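Local coordinates for protein ferredoxin--NADP reductase, apicoplast (Plasmodium falciparum, PDB 3JQQ) that transfers electrons between NADP(H) and ferredoxin through a bound FAD, and may serve the terminal step of the DOXP/MEP pathway of isoprenoid precursor synthesis, at residues K47-H52 with S107-E112; E280-G285 with R310-V315. The protein carries 1 engineered substitution. One frame throughout, in Å; residues are numbered along the deposited sequence.

Interaction 1 of 2, residues K47-H52 with S107-E112; sequences KYLEGH and SSNNME
Ser-107 and Tyr-48 join two loops through their hydroxyls. Ser-107 OG sits between its backbone N and carbonyl carbon (chi1 48°) and donates to Tyr-48 OH at 3.1 Å. The same OG also takes the backbone N-H of Ser-115, so two hydrogen bonds hold it. Ser-107 O lies at the edge of the tyrosine ring, 3.9 Å from CE2 of Tyr-48, and receives a hydrogen bond from Ser-187 OG. Ser-108 comes next. Its OG is 2.9 Å from Glu-50 OE2. At Asn-109 the backbone N meets that same carboxylate oxygen: N donates to Glu-50 OE2 at 2.7 Å in a nearly straight bond (173°). The N-H approaches on the anti side, somewhat out of the carboxylate plane. The Glu-50 chain is bent at chi2, which folds CD back from the extended line, and OE2 is the oxygen that reaches Asn-109 N. The Asn-109 side chain runs antiparallel to that of Tyr-48, its amide plane 68° from the ring. Met-111 N closes the type I turn from Ser-108 with a bond to Ser-108 O, 3.1 Å. A water in the plane of the tyrosine ring, 3.0 Å from Tyr-48 OH, bridges to Met-111 O. The other loop makes a type II turn from Leu-49 to His-52, with Gly-51 at positive phi. Its start is fixed by Leu-49 N, which donates to His-52 ND1 at 2.7 Å. Both loops connect strands of the antiparallel beta-barrel of the FAD-binding domain in the ferredoxin-NADP reductase fold, where they pack against helix 183-192 of the NADP-binding domain.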
# COMPACT_ATOMS: atom_id res chain seq x y z
N LYS B 47 -12.37 -21.72 11.87
CA LYS B 47 -11.17 -22.48 12.20
C LYS B 47 -9.94 -21.84 11.58
O LYS B 47 -9.95 -21.47 10.39
CB LYS B 47 -11.32 -23.92 11.70
CG LYS B 47 -12.47 -24.68 12.33
CD LYS B 47 -12.10 -25.18 13.72
CE LYS B 47 -13.24 -25.97 14.34
NZ LYS B 47 -12.82 -26.65 15.60
N TYR B 48 -8.89 -21.70 12.38
CA TYR B 48 -7.68 -21.07 11.92
C TYR B 48 -6.52 -21.46 12.81
O TYR B 48 -6.71 -21.89 13.95
CB TYR B 48 -7.84 -19.54 11.92
CG TYR B 48 -8.03 -18.95 13.31
CD1 TYR B 48 -9.29 -18.84 13.87
CD2 TYR B 48 -6.94 -18.50 14.05
CE1 TYR B 48 -9.47 -18.30 15.13
CE2 TYR B 48 -7.11 -17.96 15.31
CZ TYR B 48 -8.38 -17.86 15.85
OH TYR B 48 -8.56 -17.32 17.10
N LEU B 49 -5.32 -21.30 12.28
CA LEU B 49 -4.11 -21.41 13.07
C LEU B 49 -3.57 -20.01 13.28
O LEU B 49 -3.83 -19.10 12.48
CB LEU B 49 -3.06 -22.25 12.35
CG LEU B 49 -3.36 -23.74 12.14
CD1 LEU B 49 -2.20 -24.41 11.44
CD2 LEU B 49 -3.66 -24.42 13.47
N GLU B 50 -2.82 -19.82 14.36
CA GLU B 50 -2.16 -18.55 14.59
C GLU B 50 -1.40 -18.15 13.32
O GLU B 50 -0.71 -18.97 12.72
CB GLU B 50 -1.23 -18.64 15.79
CG GLU B 50 -1.95 -18.73 17.14
CD GLU B 50 -2.53 -20.12 17.41
OE1 GLU B 50 -2.10 -21.09 16.76
OE2 GLU B 50 -3.42 -20.22 18.29
N GLY B 51 -1.53 -16.88 12.93
CA GLY B 51 -0.85 -16.38 11.74
C GLY B 51 -1.76 -16.26 10.54
O GLY B 51 -1.45 -15.55 9.58
N HIS B 52 -2.90 -16.95 10.58
CA HIS B 52 -3.84 -16.89 9.48
C HIS B 52 -4.52 -15.54 9.36
O HIS B 52 -4.55 -14.75 10.30
CB HIS B 52 -4.92 -17.97 9.61
CG HIS B 52 -4.50 -19.30 9.09
ND1 HIS B 52 -4.65 -20.46 9.82
CD2 HIS B 52 -3.92 -19.66 7.92
CE1 HIS B 52 -4.20 -21.48 9.12
NE2 HIS B 52 -3.74 -21.02 7.96
N SER B 107 -5.78 -13.00 17.63
CA SER B 107 -6.09 -13.84 18.79
C SER B 107 -5.47 -15.23 18.67
O SER B 107 -4.95 -15.59 17.61
CB SER B 107 -7.61 -13.96 18.97
OG SER B 107 -8.24 -14.28 17.75
N SER B 108 -5.53 -16.01 19.75
CA SER B 108 -5.06 -17.39 19.74
C SER B 108 -6.23 -18.35 19.56
O SER B 108 -7.37 -18.02 19.91
CB SER B 108 -4.29 -17.71 21.02
OG SER B 108 -3.50 -18.87 20.86
N ASN B 109 -5.95 -19.54 19.02
CA ASN B 109 -6.97 -20.57 18.73
C ASN B 109 -7.89 -20.91 19.89
O ASN B 109 -9.07 -21.21 19.70
CB ASN B 109 -6.29 -21.87 18.30
CG ASN B 109 -6.01 -21.91 16.82
OD1 ASN B 109 -6.12 -22.97 16.19
ND2 ASN B 109 -5.64 -20.77 16.25
N ASN B 110 -7.32 -20.92 21.09
CA ASN B 110 -8.01 -21.36 22.29
C ASN B 110 -9.03 -20.36 22.81
O ASN B 110 -9.83 -20.67 23.70
CB ASN B 110 -6.99 -21.65 23.39
CG ASN B 110 -6.02 -20.50 23.59
OD1 ASN B 110 -5.13 -20.28 22.78
ND2 ASN B 110 -6.20 -19.77 24.68
N MET B 111 -8.99 -19.14 22.28
CA MET B 111 -9.90 -18.10 22.72
C MET B 111 -11.27 -18.27 22.06
O MET B 111 -11.37 -18.65 20.89
CB MET B 111 -9.31 -16.72 22.43
CG MET B 111 -8.00 -16.47 23.18
SD MET B 111 -7.13 -14.97 22.70
CE MET B 111 -5.76 -14.98 23.86
N GLU B 112 -12.32 -18.02 22.82
CA GLU B 112 -13.68 -18.18 22.31
C GLU B 112 -13.87 -17.32 21.07
O GLU B 112 -14.21 -17.81 20.00
CB GLU B 112 -14.70 -17.83 23.39
CG GLU B 112 -16.12 -18.29 23.09
CD GLU B 112 -17.01 -18.31 24.32
OE1 GLU B 112 -18.24 -18.17 24.17
OE2 GLU B 112 -16.48 -18.46 25.45
O HOH W 1 -11.42 -17.53 17.92

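Interaction 2 of 2, residues E280-G285 with R310-V315. With FAD (flavin-adenine dinucleotide), chain I.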
# COMPACT_ATOMS: atom_id res chain seq x y z
N GLU B 280 13.72 -18.53 13.73
CA GLU B 280 12.76 -18.40 12.64
C GLU B 280 12.54 -16.91 12.41
O GLU B 280 12.21 -16.18 13.34
CB GLU B 280 11.44 -19.09 12.97
CG GLU B 280 11.50 -20.62 12.91
CD GLU B 280 11.60 -21.14 11.49
OE1 GLU B 280 10.99 -20.53 10.58
OE2 GLU B 280 12.30 -22.15 11.28
N LEU B 281 12.72 -16.47 11.17
CA LEU B 281 12.62 -15.05 10.84
C LEU B 281 11.29 -14.75 10.15
O LEU B 281 10.94 -15.39 9.16
CB LEU B 281 13.79 -14.63 9.96
CG LEU B 281 13.83 -13.18 9.47
CD1 LEU B 281 13.85 -12.22 10.65
CD2 LEU B 281 15.05 -12.96 8.58
N TYR B 282 10.57 -13.77 10.68
CA TYR B 282 9.28 -13.38 10.11
C TYR B 282 9.28 -11.91 9.73
O TYR B 282 9.81 -11.07 10.45
CB TYR B 282 8.15 -13.64 11.11
CG TYR B 282 7.82 -15.10 11.30
CD1 TYR B 282 8.65 -15.93 12.03
CD2 TYR B 282 6.67 -15.64 10.74
CE1 TYR B 282 8.35 -17.27 12.20
CE2 TYR B 282 6.36 -16.98 10.91
CZ TYR B 282 7.20 -17.79 11.64
OH TYR B 282 6.90 -19.11 11.81
N ILE B 283 8.67 -11.61 8.59
CA ILE B 283 8.54 -10.23 8.13
C ILE B 283 7.11 -9.97 7.68
O ILE B 283 6.63 -10.58 6.72
CB ILE B 283 9.52 -9.93 6.98
CG1 ILE B 283 10.96 -10.04 7.48
CG2 ILE B 283 9.25 -8.54 6.41
CD1 ILE B 283 11.99 -10.11 6.36
N CYS B 284 6.43 -9.07 8.37
CA CYS B 284 5.05 -8.73 8.05
C CYS B 284 4.83 -7.23 8.00
O CYS B 284 5.05 -6.53 8.99
CB CYS B 284 4.09 -9.37 9.05
SG CYS B 284 2.35 -9.17 8.60
N GLY B 285 4.41 -6.73 6.85
CA GLY B 285 4.27 -5.29 6.68
C GLY B 285 4.61 -4.86 5.27
O GLY B 285 4.35 -5.58 4.30
N ARG B 310 13.48 -21.07 6.94
CA ARG B 310 13.37 -20.38 8.22
C ARG B 310 12.84 -18.95 8.08
O ARG B 310 12.50 -18.31 9.07
CB ARG B 310 14.73 -20.36 8.93
CG ARG B 310 15.23 -21.74 9.34
CD ARG B 310 16.29 -21.62 10.43
NE ARG B 310 17.62 -21.35 9.88
CZ ARG B 310 18.54 -20.62 10.49
NH1 ARG B 310 18.27 -20.05 11.67
NH2 ARG B 310 19.73 -20.43 9.93
N VAL B 311 12.78 -18.46 6.85
CA VAL B 311 12.34 -17.09 6.59
C VAL B 311 10.89 -17.05 6.10
O VAL B 311 10.50 -17.82 5.22
CB VAL B 311 13.25 -16.38 5.57
CG1 VAL B 311 12.70 -15.02 5.22
CG2 VAL B 311 14.67 -16.27 6.13
N HIS B 312 10.10 -16.15 6.68
CA HIS B 312 8.70 -16.00 6.33
C HIS B 312 8.37 -14.54 6.04
O HIS B 312 8.77 -13.65 6.80
CB HIS B 312 7.80 -16.49 7.47
CG HIS B 312 8.07 -17.90 7.89
ND1 HIS B 312 7.31 -18.97 7.45
CD2 HIS B 312 9.00 -18.42 8.72
CE1 HIS B 312 7.77 -20.08 7.99
NE2 HIS B 312 8.80 -19.78 8.76
N VAL B 313 7.65 -14.30 4.96
CA VAL B 313 7.30 -12.94 4.58
C VAL B 313 5.84 -12.82 4.15
O VAL B 313 5.35 -13.62 3.36
CB VAL B 313 8.21 -12.42 3.44
CG1 VAL B 313 8.03 -13.26 2.19
CG2 VAL B 313 7.92 -10.95 3.15
N GLU B 314 5.15 -11.82 4.70
CA GLU B 314 3.80 -11.49 4.28
C GLU B 314 3.69 -9.98 4.17
O GLU B 314 3.63 -9.27 5.18
CB GLU B 314 2.78 -12.03 5.29
CG GLU B 314 1.43 -12.42 4.69
CD GLU B 314 0.37 -12.69 5.74
OE1 GLU B 314 0.27 -11.90 6.69
OE2 GLU B 314 -0.36 -13.69 5.60
N VAL B 315 3.66 -9.48 2.94
CA VAL B 315 3.71 -8.04 2.71
C VAL B 315 2.39 -7.47 2.18
O VAL B 315 1.74 -8.08 1.33
CB VAL B 315 4.87 -7.65 1.76
CG1 VAL B 315 6.21 -7.96 2.41
CG2 VAL B 315 4.73 -8.36 0.43
PA FAD I . -9.88 0.32 -0.55
O1A FAD I . -9.68 -1.07 -1.11
O2A FAD I . -11.28 0.81 -0.81
O5B FAD I . -8.77 1.32 -1.16
C5B FAD I . -7.40 1.12 -0.90
C4B FAD I . -6.72 2.44 -0.56
O4B FAD I . -6.96 3.41 -1.57
C3B FAD I . -7.25 3.02 0.74
O3B FAD I . -6.18 3.64 1.42
C2B FAD I . -8.24 4.08 0.29
O2B FAD I . -8.27 5.16 1.19
C1B FAD I . -7.71 4.50 -1.07
N9A FAD I . -8.79 4.83 -2.01
C8A FAD I . -9.86 4.04 -2.36
N7A FAD I . -10.61 4.71 -3.26
C5A FAD I . -10.03 5.91 -3.51
C6A FAD I . -10.38 6.96 -4.34
N6A FAD I . -11.53 6.93 -5.02
N1A FAD I . -9.58 8.08 -4.38
C2A FAD I . -8.45 8.15 -3.59
N3A FAD I . -8.11 7.09 -2.77
C4A FAD I . -8.89 5.99 -2.73
N1 FAD I . -5.23 -4.27 6.93
C2 FAD I . -5.48 -3.98 8.25
O2 FAD I . -5.95 -2.88 8.54
N3 FAD I . -5.21 -4.91 9.23
C4 FAD I . -4.68 -6.14 8.89
O4 FAD I . -4.43 -6.97 9.76
C4X FAD I . -4.42 -6.43 7.56
N5 FAD I . -3.89 -7.66 7.21
C5X FAD I . -3.65 -7.94 5.89
C6 FAD I . -3.11 -9.18 5.54
C7 FAD I . -2.86 -9.47 4.21
C7M FAD I . -2.28 -10.81 3.84
C8 FAD I . -3.14 -8.53 3.23
C8M FAD I . -2.87 -8.83 1.78
C9 FAD I . -3.68 -7.29 3.57
C9A FAD I . -3.93 -6.99 4.90
N10 FAD I . -4.47 -5.76 5.24
C10 FAD I . -4.70 -5.49 6.57
C1' FAD I . -4.95 -4.78 4.18
C2' FAD I . -6.48 -4.78 4.05
O2' FAD I . -6.90 -6.01 3.52
C3' FAD I . -7.07 -3.70 3.14
O3' FAD I . -6.31 -3.57 1.96
C4' FAD I . -7.24 -2.34 3.81
O4' FAD I . -8.19 -2.45 4.84
C5' FAD I . -7.75 -1.31 2.80
O5' FAD I . -9.00 -1.76 2.34
P FAD I . -10.21 -0.73 2.03
O1P FAD I . -11.32 -1.48 1.33
O2P FAD I . -10.71 -0.05 3.28
O3P FAD I . -9.55 0.34 1.02
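The rings of Tyr-282 and His-312 lie face over face in an offset stack. The planes are 9° apart and the centroids 4.2 Å. These rings stand on neighbouring parallel strands at one border of the Rossmann-like NADP-binding sheet. Helix 289-298 lies in the connection between them, a beta-alpha-beta crossover. His-312 CD2 lies over the tyrosine face near CZ, and His-312 CB adds a CH-pi contact to the same ring. Phe-160 and Phe-188 meet the tyrosine edge-to-face, and its OH bonds to Asn-161 O. At the edge of the imidazole, in its plane, lie Leu-281 O and Glu-280 OE1. His-312 NE2 donates to Glu-280 OE1 at 2.9 Å, nearly along the carboxylate C-O axis, but the bond is bent at the hydrogen (141°). Five backbone bonds join the strands, among them Leu-281 N to Arg-310 O and Glu-314 N to Ile-283 O. On the face opposite the rings, Leu-281 CD2 meets Val-311 CG2 at 4.1 Å. Leu-281 also packs on Val-293 and Leu-297 of that helix. Arg-310 turns its guanidinium away from Glu-280, and its NH1 bonds to Phe-274 O. At the far end Gly-285 N donates to Glu-314 O at 3.1 Å. Glu-314 shares the ring-bearing face with Cys-284 and belongs to the FAD pocket. Its chain, extended beyond CG, brings CD to 3.8 Å from the flavin methyl C7M.

In the fold
Interaction 1 is a buried contact between two loops of the FAD-binding domain. Interaction 2 is partly buried and joins the last two strands of the NADP-binding sheet. Their chemistry differs accordingly. The loops are tied by one hydroxyl pair and by a carboxylate that takes a backbone N-H, while the strands are tied by a regular backbone ladder with side chains packed on both faces. Their centres lie 19 Å apart, and their nearest atoms are about 5 Å apart without touching. Both lean on helix 183-192: Glu-50 touches Ser-187 and Lys-191, and Tyr-282 touches Tyr-185 and Phe-188. Asn-161 is a second shared neighbour, next to His-52 and Tyr-282. Only interaction 2 reaches the flavin.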